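PDB 4YAR: 2-hydroxyethylphosphonate dioxygenase from Streptomyces viridochromogenes, which uses a non-haem iron centre and dioxygen to convert 2-hydroxyethylphosphonate into hydroxymethylphosphonate and formate during biosynthesis of the antibiotic phosphinothricin tripeptide. Local coordinates for residues A133-G139 and A192-T198; I143-W147 and W156-H160; D172-H176 and M325-L331; E355-T361 and T401-S407. The protein carries 1 engineered substitution. One frame throughout, in Å; residues are numbered along the deposited sequence. Where two conformers were deposited one is given.

Contact 1 of 4, residues A133-G139 and A192-T198; sequences AITVNLG and ARIVSYT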
# COMPACT_ATOMS: atom_id res chain seq x y z
N ALA A 133 6.95 -4.04 4.69
CA ALA A 133 7.00 -2.85 5.55
C ALA A 133 8.27 -2.03 5.34
O ALA A 133 9.32 -2.59 5.04
CB ALA A 133 6.88 -3.24 7.00
N ILE A 134 8.17 -0.71 5.55
CA ILE A 134 9.36 0.12 5.73
C ILE A 134 9.55 0.18 7.26
O ILE A 134 8.59 0.38 8.00
CB ILE A 134 9.23 1.56 5.11
CG1 ILE A 134 9.28 1.58 3.55
CG2 ILE A 134 10.31 2.51 5.62
CD1 ILE A 134 8.84 2.89 2.89
N THR A 135 10.79 -0.00 7.71
CA THR A 135 11.18 0.08 9.09
C THR A 135 12.31 1.07 9.20
O THR A 135 13.28 1.08 8.40
CB THR A 135 11.65 -1.26 9.69
OG1 THR A 135 10.63 -2.26 9.46
CG2 THR A 135 11.93 -1.10 11.18
N VAL A 136 12.11 1.98 10.11
CA VAL A 136 13.08 3.06 10.37
C VAL A 136 13.38 3.15 11.85
O VAL A 136 12.49 3.10 12.69
CB VAL A 136 12.62 4.40 9.77
CG1 VAL A 136 11.30 4.86 10.32
CG2 VAL A 136 13.71 5.47 9.86
N ASN A 137 14.66 3.33 12.15
CA ASN A 137 15.11 3.54 13.52
C ASN A 137 14.93 5.00 13.92
O ASN A 137 15.52 5.93 13.35
CB ASN A 137 16.54 3.08 13.73
CG ASN A 137 16.97 3.08 15.23
OD1 ASN A 137 16.21 3.44 16.17
ND2 ASN A 137 18.20 2.61 15.46
N LEU A 138 14.12 5.24 14.91
CA LEU A 138 13.94 6.62 15.44
C LEU A 138 15.06 7.02 16.45
O LEU A 138 15.25 8.21 16.82
CB LEU A 138 12.60 6.70 16.21
CG LEU A 138 11.28 6.59 15.44
CD1 LEU A 138 9.97 6.70 16.24
CD2 LEU A 138 11.31 7.50 14.22
N GLY A 139 15.83 6.08 16.87
CA GLY A 139 16.80 6.31 17.95
C GLY A 139 16.26 6.39 19.38
O GLY A 139 15.12 6.15 19.61
N ALA A 192 16.00 2.67 22.36
CA ALA A 192 15.54 2.94 20.94
C ALA A 192 14.10 2.62 20.67
O ALA A 192 13.47 1.71 21.32
CB ALA A 192 16.40 2.19 19.94
N ARG A 193 13.57 3.38 19.70
CA ARG A 193 12.25 3.13 19.11
C ARG A 193 12.34 3.01 17.62
O ARG A 193 13.25 3.55 17.02
CB ARG A 193 11.26 4.26 19.45
CG ARG A 193 11.07 4.49 20.94
CD ARG A 193 9.90 5.43 21.15
NE ARG A 193 10.22 6.74 20.55
CZ ARG A 193 9.33 7.70 20.39
NH1 ARG A 193 8.09 7.56 20.86
NH2 ARG A 193 9.71 8.84 19.85
N ILE A 194 11.42 2.23 17.04
CA ILE A 194 11.29 2.13 15.57
C ILE A 194 9.88 2.48 15.12
O ILE A 194 8.92 2.41 15.92
CB ILE A 194 11.68 0.76 14.96
CG1 ILE A 194 10.65 -0.29 15.36
CG2 ILE A 194 13.08 0.31 15.35
CD1 ILE A 194 10.94 -1.65 14.90
N VAL A 195 9.72 2.93 13.87
CA VAL A 195 8.42 2.83 13.21
C VAL A 195 8.44 1.70 12.25
O VAL A 195 9.41 1.59 11.45
CB VAL A 195 8.02 4.06 12.37
CG1 VAL A 195 6.69 3.78 11.63
CG2 VAL A 195 8.03 5.32 13.13
N SER A 196 7.39 0.88 12.28
CA SER A 196 7.19 -0.16 11.30
C SER A 196 5.92 0.21 10.55
O SER A 196 4.84 0.28 11.16
CB SER A 196 7.10 -1.54 11.91
OG SER A 196 6.90 -2.54 10.90
N TYR A 197 6.07 0.48 9.27
CA TYR A 197 5.01 0.95 8.40
C TYR A 197 4.72 -0.08 7.28
O TYR A 197 5.55 -0.24 6.37
CB TYR A 197 5.39 2.26 7.73
CG TYR A 197 4.26 2.85 6.90
CD1 TYR A 197 3.20 3.49 7.51
CD2 TYR A 197 4.25 2.74 5.52
CE1 TYR A 197 2.14 3.99 6.78
CE2 TYR A 197 3.22 3.26 4.75
CZ TYR A 197 2.16 3.90 5.38
OH TYR A 197 1.14 4.39 4.61
N THR A 198 3.57 -0.71 7.37
CA THR A 198 3.19 -1.72 6.39
C THR A 198 2.33 -1.10 5.27
O THR A 198 1.72 -0.06 5.40
CB THR A 198 2.40 -2.82 7.05
OG1 THR A 198 1.16 -2.25 7.46
CG2 THR A 198 3.13 -3.46 8.24
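Strands 133-139 and 192-198 run antiparallel, their axes 4.5 Å apart at closest approach and inclined at 167°, with Ile134 opposite Tyr197 and Val136 opposite Val195 as hydrogen-bonded pairs. The bonds Ile134 N to Tyr197 O and Tyr197 N to Ile134 O both measure 2.8 Å. In the non-hydrogen-bonded pair between them, Thr135 with Ser196, the CA-H of Thr135 points at Val195 O, 3.3 Å from CA. Past Asn137 the regular pairing gives way: Arg193 O takes Leu138 N, while Arg193 N turns to Gly139 O, and Asn137 OD1 accepts from Gly139 N at 2.8 Å in an Asx turn.

On one face, Val136 and Val195 lie alongside each other and point the same way, CG1 of the former 3.9 Å from CB of the latter. Leu138 leans over from the turn, its CD1 touching Val195 CG2 at 3.9 Å and covering a face of the Arg193 guanidinium, whose charge is met by Asp383 in a salt bridge. Tyr197 heads off from the same face, its CG anti to the backbone N (chi1 -175°), which takes the ring away from strand 133-139 to stack on Phe405. The other face carries Thr135, whose methyl CG2 rests 3.9 Å from Ile194 CD1, together with Ser196 and Thr198. Ser196 takes part in substrate binding, and Thr198 approaches His129, an iron ligand that holds cadmium in this crystal. A mainly antiparallel sheet with metal and substrate ligands on its inner face is characteristic of the cupin beta-barrel.

Contact 2 of 4, residues I143-W147 and W156-H160; sequences INGRW and WRVLH. With CD (cadmium ion), chain H.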
# COMPACT_ATOMS: atom_id res chain seq x y z
N ILE A 143 20.06 -0.44 17.06
CA ILE A 143 19.41 -1.71 17.33
C ILE A 143 19.94 -2.77 16.42
O ILE A 143 20.54 -2.48 15.37
CB ILE A 143 17.91 -1.62 17.19
CG1 ILE A 143 17.56 -1.33 15.74
CG2 ILE A 143 17.38 -0.54 18.12
CD1 ILE A 143 16.08 -1.20 15.41
N ASN A 144 19.81 -4.00 16.89
CA ASN A 144 20.07 -5.14 16.02
C ASN A 144 18.81 -5.54 15.33
O ASN A 144 17.78 -5.71 15.98
CB ASN A 144 20.52 -6.35 16.83
CG ASN A 144 21.83 -6.15 17.61
OD1 ASN A 144 21.86 -6.27 18.82
ND2 ASN A 144 22.89 -5.86 16.93
N GLY A 145 18.90 -5.77 14.01
CA GLY A 145 17.88 -6.43 13.26
C GLY A 145 18.22 -7.89 13.02
O GLY A 145 19.38 -8.21 12.70
N ARG A 146 17.23 -8.74 13.22
CA ARG A 146 17.33 -10.21 12.99
C ARG A 146 16.30 -10.69 11.99
O ARG A 146 15.09 -10.40 12.15
CB ARG A 146 17.18 -10.99 14.30
CG ARG A 146 17.53 -12.46 14.23
CD ARG A 146 17.22 -13.17 15.54
NE ARG A 146 17.46 -14.62 15.43
CZ ARG A 146 17.17 -15.50 16.37
NH1 ARG A 146 16.59 -15.10 17.52
NH2 ARG A 146 17.46 -16.79 16.16
N TRP A 147 16.76 -11.44 10.97
CA TRP A 147 15.91 -11.95 9.86
C TRP A 147 16.05 -13.45 9.59
O TRP A 147 15.67 -13.89 8.51
CB TRP A 147 16.18 -11.21 8.52
CG TRP A 147 15.96 -9.82 8.74
CD1 TRP A 147 14.74 -9.20 8.94
CD2 TRP A 147 16.95 -8.84 9.05
NE1 TRP A 147 14.94 -7.88 9.29
CE2 TRP A 147 16.28 -7.65 9.38
CE3 TRP A 147 18.35 -8.85 9.07
CZ2 TRP A 147 16.97 -6.47 9.70
CZ3 TRP A 147 19.00 -7.69 9.34
CH2 TRP A 147 18.32 -6.51 9.66
N TRP A 156 21.55 -10.68 10.37
CA TRP A 156 21.78 -10.00 11.65
C TRP A 156 22.57 -8.79 11.25
O TRP A 156 23.68 -8.91 10.69
CB TRP A 156 22.56 -10.92 12.59
CG TRP A 156 22.97 -10.39 13.91
CD1 TRP A 156 24.22 -10.10 14.30
CD2 TRP A 156 22.15 -10.24 15.06
NE1 TRP A 156 24.25 -9.75 15.59
CE2 TRP A 156 22.98 -9.82 16.10
CE3 TRP A 156 20.80 -10.38 15.29
CZ2 TRP A 156 22.52 -9.51 17.34
CZ3 TRP A 156 20.33 -10.11 16.56
CH2 TRP A 156 21.21 -9.68 17.58
N ARG A 157 21.99 -7.59 11.42
CA ARG A 157 22.68 -6.37 11.02
C ARG A 157 22.19 -5.23 11.88
O ARG A 157 20.98 -5.24 12.33
CB ARG A 157 22.39 -6.01 9.57
CG ARG A 157 23.33 -4.93 9.05
CD ARG A 157 22.96 -4.34 7.71
NE ARG A 157 23.03 -5.34 6.66
CZ ARG A 157 23.23 -5.06 5.36
NH1 ARG A 157 23.39 -3.79 4.94
NH2 ARG A 157 23.25 -6.07 4.49
N VAL A 158 23.09 -4.30 12.18
CA VAL A 158 22.75 -3.13 13.00
C VAL A 158 22.01 -2.04 12.16
O VAL A 158 22.54 -1.49 11.16
CB VAL A 158 23.97 -2.53 13.70
CG1 VAL A 158 23.65 -1.21 14.40
CG2 VAL A 158 24.55 -3.50 14.69
N LEU A 159 20.82 -1.70 12.62
CA LEU A 159 20.15 -0.51 12.14
C LEU A 159 20.53 0.65 13.04
O LEU A 159 20.06 0.75 14.18
CB LEU A 159 18.64 -0.70 12.26
CG LEU A 159 17.80 -1.28 11.18
CD1 LEU A 159 17.53 -2.74 11.57
CD2 LEU A 159 16.53 -0.46 11.17
N HIS A 160 21.37 1.52 12.52
CA HIS A 160 21.96 2.59 13.28
C HIS A 160 20.92 3.69 13.49
O HIS A 160 20.02 3.89 12.67
CB HIS A 160 23.17 3.15 12.54
CG HIS A 160 24.40 2.30 12.64
ND1 HIS A 160 25.31 2.40 13.68
CD2 HIS A 160 24.77 1.21 11.93
CE1 HIS A 160 26.23 1.46 13.54
NE2 HIS A 160 25.92 0.72 12.50
CD CD H . 25.50 3.94 15.46
O HOH W 1 25.15 5.73 13.61
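Leu159 O is gripped by two donors, the backbone N of Ile143 at 3.1 Å and, from the preceding strand 133-140, the side-chain ND2 of Asn137. The Ile143 bond is almost straight, 177° at its hydrogen, and Leu159 N returns one to Ile143 O. Two residues on, Gly145 N gives a shorter bond of 2.7 Å to Arg157 O, and Arg157 N returns one to Gly145 O, so that Ile143-Leu159 and Gly145-Arg157 form two hydrogen-bonded pairs, each with bonds in both directions.

The Trp156 indole folds back over strand 143-146. CB of Asn144 sits above its six-membered ring, 3.8 Å from the centroid, in a CH-pi contact. Arg146 CB meets the same indole at its edge, 3.8 Å from Trp156 CE3; the arginine chain then runs on, fully extended, to give a bond to Pro123 O. On the other face of the hairpin Ile143 CG1 packs against Leu159 CB at 3.7 Å. Trp147 lays its ring over the Gly145 backbone and presents an edge to Arg157 CB, with CZ3 3.8 Å from that atom; its NE1 is bonded to Tyr174 OH. At the end of the hairpin, His160 ND1 binds a cadmium ion at 2.4 Å, a site completed in part by Asp142, His163 and a water, and Val158 CG1 lies over one face of its imidazole.

Strand 156-159 is outermost in this small sheet, whereas strand 143-146 is central, bonded on its far side to strand 183-186 through Ser183 and Ser185. Ile143 also touches Ala192 and Ile194 of strand 192-198.

Contact 3 of 4, residues D172-H176 and M325-L331; sequences DSYVH and MASAAHL. Engineered in segment 172-176: His176 (natural residue Glu). With NA (sodium ion), chain L.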
# COMPACT_ATOMS: atom_id res chain seq x y z
N ASP A 172 18.88 4.66 10.11
CA ASP A 172 18.83 3.76 8.98
C ASP A 172 17.39 3.30 8.74
O ASP A 172 16.55 3.21 9.71
CB ASP A 172 19.70 2.50 9.24
CG ASP A 172 21.23 2.73 9.24
OD1 ASP A 172 21.78 3.77 8.83
OD2 ASP A 172 21.95 1.81 9.74
N SER A 173 17.10 2.90 7.50
CA SER A 173 15.82 2.31 7.17
C SER A 173 16.00 1.18 6.21
O SER A 173 17.00 1.13 5.52
CB SER A 173 14.84 3.36 6.59
OG SER A 173 15.41 4.00 5.46
N TYR A 174 15.04 0.29 6.17
CA TYR A 174 15.02 -0.75 5.18
C TYR A 174 13.60 -1.26 4.91
O TYR A 174 12.66 -1.09 5.74
CB TYR A 174 15.94 -1.92 5.57
CG TYR A 174 15.34 -2.85 6.62
CD1 TYR A 174 15.14 -2.47 7.94
CD2 TYR A 174 14.98 -4.16 6.25
CE1 TYR A 174 14.58 -3.33 8.86
CE2 TYR A 174 14.44 -5.03 7.16
CZ TYR A 174 14.25 -4.64 8.47
OH TYR A 174 13.66 -5.55 9.33
N VAL A 175 13.48 -2.02 3.82
CA VAL A 175 12.24 -2.64 3.47
C VAL A 175 12.37 -4.11 3.75
O VAL A 175 13.25 -4.79 3.21
CB VAL A 175 11.87 -2.51 2.02
CG1 VAL A 175 10.58 -3.30 1.78
CG2 VAL A 175 11.69 -1.05 1.69
N HIS A 176 11.38 -4.55 4.53
CA HIS A 176 11.27 -5.89 5.00
C HIS A 176 10.48 -6.62 3.92
O HIS A 176 9.44 -6.15 3.39
CB HIS A 176 10.59 -5.90 6.39
CG HIS A 176 10.51 -7.24 7.02
ND1 HIS A 176 11.61 -8.07 7.16
CD2 HIS A 176 9.46 -7.91 7.53
CE1 HIS A 176 11.22 -9.19 7.74
NE2 HIS A 176 9.93 -9.11 8.00
N MET A 325 13.76 7.70 2.67
CA MET A 325 13.89 6.44 3.39
C MET A 325 14.04 5.36 2.35
O MET A 325 14.03 5.65 1.13
CB MET A 325 12.68 6.11 4.26
CG MET A 325 12.37 7.14 5.25
SD MET A 325 11.05 6.47 6.30
CE MET A 325 10.77 8.02 7.26
N ALA A 326 14.33 4.15 2.81
CA ALA A 326 14.40 3.01 1.92
C ALA A 326 13.19 2.84 0.99
O ALA A 326 12.03 3.09 1.37
CB ALA A 326 14.65 1.79 2.73
N SER A 327 13.45 2.32 -0.22
CA SER A 327 12.40 2.02 -1.21
C SER A 327 12.75 0.74 -1.98
O SER A 327 13.89 0.27 -1.95
CB SER A 327 12.19 3.16 -2.21
OG SER A 327 13.36 3.45 -2.95
N ALA A 328 11.76 0.23 -2.71
CA ALA A 328 11.94 -0.97 -3.46
C ALA A 328 11.13 -0.85 -4.72
O ALA A 328 9.95 -0.62 -4.63
CB ALA A 328 11.49 -2.16 -2.65
N ALA A 329 11.75 -0.93 -5.90
CA ALA A 329 10.97 -0.88 -7.17
C ALA A 329 9.96 -1.99 -7.37
O ALA A 329 8.99 -1.79 -8.09
CB ALA A 329 11.92 -0.81 -8.37
N HIS A 330 10.09 -3.10 -6.63
CA HIS A 330 9.05 -4.14 -6.62
C HIS A 330 7.90 -3.81 -5.75
O HIS A 330 6.95 -4.59 -5.76
CB HIS A 330 9.61 -5.47 -6.11
CG HIS A 330 10.83 -5.91 -6.83
ND1 HIS A 330 12.07 -5.35 -6.54
CD2 HIS A 330 11.05 -6.85 -7.78
CE1 HIS A 330 12.98 -5.85 -7.33
NE2 HIS A 330 12.41 -6.82 -8.06
N LEU A 331 7.97 -2.68 -5.01
CA LEU A 331 6.90 -2.31 -4.10
C LEU A 331 6.64 -0.83 -4.36
O LEU A 331 6.86 0.02 -3.46
CB LEU A 331 7.29 -2.56 -2.62
CG LEU A 331 7.41 -4.05 -2.25
CD1 LEU A 331 8.14 -4.26 -0.94
CD2 LEU A 331 6.04 -4.72 -2.28
NA NA L . 13.33 -6.26 -4.72
O HOH W 2 11.23 -6.04 -3.14
O HOH W 3 15.17 -6.57 -5.43
O HOH W 4 12.10 -5.67 -4.25
O HOH W 5 13.12 -3.75 -5.39
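Ser173 and Val175 both turn their side chains to the loop 325-331, while Tyr174 between them turns away, in the alternation usual for a beta strand. The Ser173 hydroxyl stands between its own backbone N and carbonyl carbon (chi1 56°), and from there OG faces the loop and accepts a hydrogen bond of 2.9 Å from Ala326 N. That bond is fairly straight, 160° at the hydrogen. Beside it the Ala326 methyl drops onto the strand backbone, CB lying 3.5 Å from Tyr174 CA, close to the serine oxygen as well.

Val175 spreads its two methyls over different parts of the loop. CG2 stands 4.2 Å from Ala326 CB, with Ala328 CB a little farther off, whereas CG1 meets Leu331 CD1 at 3.8 Å, the two side chains inclined to each other. Leu331 is brought back to the strand by a type I turn closed by Leu331 N and Ala328 O, 2.9 Å apart. His330 in that turn faces elsewhere: its ND1 is 2.4 Å from a modelled sodium ion that Gln296 also binds, though the very short distance to one water makes the details of this site doubtful.

The reverse side of the strand belongs to the active centre. Tyr174 OH, besides its bond with Trp147, is bonded to Tyr184 OH, and His176, an engineered residue where the natural enzyme has Glu, also points away from the loop. One directional bond, from Ala326 N to Ser173 OG, thus sets the loop against the strand, and the apolar contacts of Val175 do the rest without directional demands.

Contact 4 of 4, residues E355-T361 and T401-S407; sequences ENHYVVT and TVLKFGS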
# COMPACT_ATOMS: atom_id res chain seq x y z
N GLU A 355 -2.83 7.47 -0.05
CA GLU A 355 -2.84 7.81 1.37
C GLU A 355 -1.45 8.17 1.90
O GLU A 355 -0.41 7.69 1.45
CB GLU A 355 -3.40 6.65 2.19
CG GLU A 355 -4.82 6.22 1.85
CD GLU A 355 -5.33 5.07 2.71
OE1 GLU A 355 -4.77 4.77 3.78
OE2 GLU A 355 -6.36 4.53 2.32
N ASN A 356 -1.46 9.04 2.89
CA ASN A 356 -0.27 9.36 3.68
C ASN A 356 -0.52 9.10 5.16
O ASN A 356 -1.66 9.40 5.70
CB ASN A 356 0.10 10.87 3.59
CG ASN A 356 0.54 11.34 2.20
OD1 ASN A 356 1.23 10.67 1.48
ND2 ASN A 356 0.15 12.59 1.86
N HIS A 357 0.54 8.70 5.87
CA HIS A 357 0.54 8.67 7.30
C HIS A 357 1.71 9.45 7.80
O HIS A 357 2.88 9.26 7.24
CB HIS A 357 0.64 7.21 7.84
CG HIS A 357 -0.48 6.32 7.46
ND1 HIS A 357 -1.50 6.01 8.33
CD2 HIS A 357 -0.73 5.62 6.34
CE1 HIS A 357 -2.29 5.12 7.78
NE2 HIS A 357 -1.88 4.91 6.57
N TYR A 358 1.46 10.43 8.67
CA TYR A 358 2.54 11.27 9.12
C TYR A 358 2.77 11.12 10.62
O TYR A 358 1.79 11.03 11.38
CB TYR A 358 2.20 12.79 8.93
CG TYR A 358 2.19 13.31 7.51
CD1 TYR A 358 3.35 13.64 6.85
CD2 TYR A 358 1.00 13.45 6.84
CE1 TYR A 358 3.33 14.16 5.59
CE2 TYR A 358 0.95 13.95 5.57
CZ TYR A 358 2.13 14.32 4.93
OH TYR A 358 2.12 14.82 3.65
N VAL A 359 4.01 11.18 11.05
CA VAL A 359 4.36 11.31 12.49
C VAL A 359 5.38 12.37 12.77
O VAL A 359 6.47 12.46 12.08
CB VAL A 359 4.75 9.96 13.14
CG1 VAL A 359 5.99 9.38 12.49
CG2 VAL A 359 4.93 10.11 14.67
N VAL A 360 5.05 13.23 13.72
CA VAL A 360 5.90 14.36 14.07
C VAL A 360 7.02 13.85 14.99
O VAL A 360 6.76 13.15 15.95
CB VAL A 360 5.12 15.46 14.84
CG1 VAL A 360 6.05 16.57 15.20
CG2 VAL A 360 3.97 16.01 14.05
N THR A 361 8.24 14.21 14.67
CA THR A 361 9.41 13.85 15.47
C THR A 361 10.09 15.03 16.14
O THR A 361 10.79 14.81 17.13
CB THR A 361 10.46 13.12 14.70
OG1 THR A 361 10.94 13.93 13.63
CG2 THR A 361 9.89 11.80 14.11
N THR A 401 9.97 18.63 12.32
CA THR A 401 10.27 17.48 11.48
C THR A 401 9.11 16.53 11.56
O THR A 401 8.53 16.26 12.63
CB THR A 401 11.55 16.72 11.95
OG1 THR A 401 12.61 17.62 12.03
CG2 THR A 401 11.96 15.61 10.92
N VAL A 402 8.81 15.96 10.41
CA VAL A 402 7.79 14.98 10.35
C VAL A 402 8.23 13.84 9.46
O VAL A 402 8.88 14.08 8.43
CB VAL A 402 6.46 15.64 9.91
CG1 VAL A 402 6.51 16.11 8.46
CG2 VAL A 402 5.29 14.68 10.05
N LEU A 403 7.82 12.62 9.80
CA LEU A 403 8.06 11.48 8.87
C LEU A 403 6.79 11.27 8.04
O LEU A 403 5.69 11.39 8.57
CB LEU A 403 8.37 10.22 9.69
CG LEU A 403 9.56 10.20 10.66
CD1 LEU A 403 9.94 8.81 11.11
CD2 LEU A 403 10.72 10.91 10.06
N LYS A 404 6.98 11.08 6.72
CA LYS A 404 5.91 10.93 5.79
C LYS A 404 5.97 9.52 5.20
O LYS A 404 6.92 9.16 4.47
CB LYS A 404 5.99 11.94 4.67
CG LYS A 404 5.02 11.68 3.54
CD LYS A 404 5.06 12.89 2.63
CE LYS A 404 4.08 12.76 1.49
NZ LYS A 404 3.39 14.03 1.39
N PHE A 405 4.94 8.76 5.45
CA PHE A 405 4.83 7.39 4.89
C PHE A 405 3.70 7.39 3.90
O PHE A 405 2.69 8.11 4.03
CB PHE A 405 4.62 6.33 5.98
CG PHE A 405 5.71 6.24 7.01
CD1 PHE A 405 6.85 5.46 6.76
CD2 PHE A 405 5.64 6.96 8.17
CE1 PHE A 405 7.86 5.34 7.72
CE2 PHE A 405 6.64 6.83 9.14
CZ PHE A 405 7.76 6.04 8.90
N GLY A 406 3.76 6.47 2.93
CA GLY A 406 2.73 6.34 2.00
C GLY A 406 2.44 4.91 1.62
O GLY A 406 3.29 4.08 1.50
N SER A 407 1.15 4.65 1.47
CA SER A 407 0.66 3.33 1.06
C SER A 407 -0.70 3.50 0.37
O SER A 407 -1.22 4.61 0.30
CB SER A 407 0.52 2.42 2.27
OG SER A 407 -0.27 2.97 3.33
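Tyr358 and Lys404, cross-strand partners in a non-hydrogen-bonded pair, are brought together by different first torsions. The tyrosine CG lies anti to its carbonyl carbon (chi1 -71°), whereas the lysine CG is anti to its backbone N (chi1 171°), and the two side chains run alongside each other in the same direction. Lys404 stays extended as far as CE, its CB and CG each 3.6 Å from Tyr358 CE1, and a bend at the last torsion (135°) delivers NZ to the phenol. There NZ donates to Tyr358 OH at 2.7 Å. The ammonium also forms a salt bridge with Asp352, and the phenol is bonded to His394, so the pair belongs to a polar chain that would probably polarise the hydroxyl.

On the same face, Val402 CG2 tucks against Tyr358 CB at 3.8 Å. The opposite face is apolar around Val359, Leu403 and Phe405, and becomes polar toward His357 and Ser407. Val359 and Leu403 lie side by side, CG1 of the first 3.8 Å from CB of the second, and Val359 CG1 also comes to the edge of the Phe405 ring. Thr361 CG2 meets Leu403 CG at 3.8 Å, the two side chains crossing near a right angle. Beyond these, His357 meets Trp387 edge-to-face.

Backbone bonds hold the strands throughout, including Leu403 N to Val359 O at 2.7 Å; those between Glu355 and Ser407 are weak. With strands 385-388 and 335-343 flanking the pair, this long antiparallel ladder is characteristic of the jelly-roll-like sheets of a cupin barrel.

How the contacts relate
Contact 1 lies centrally, about 12 Å between centres from each of the others; contacts 2 and 3, and 3 and 4, are about 15 Å apart, contacts 2 and 4 about 23 Å with no touch. Contacts 1 and 3 share a six-stranded sheet, in which strand 133-140 lies between 192-198 and 173-176. Along the chain, the hairpin of contact 2 and then segment 172-176 fall between the two strands of contact 1; segment 325-331 follows them, and contact 4 comes last. Phe405 and Leu403 of contact 4 pack on Val136 and Leu138, so its seven-stranded sheet backs the sheet carrying Ser196 and the engineered position 176.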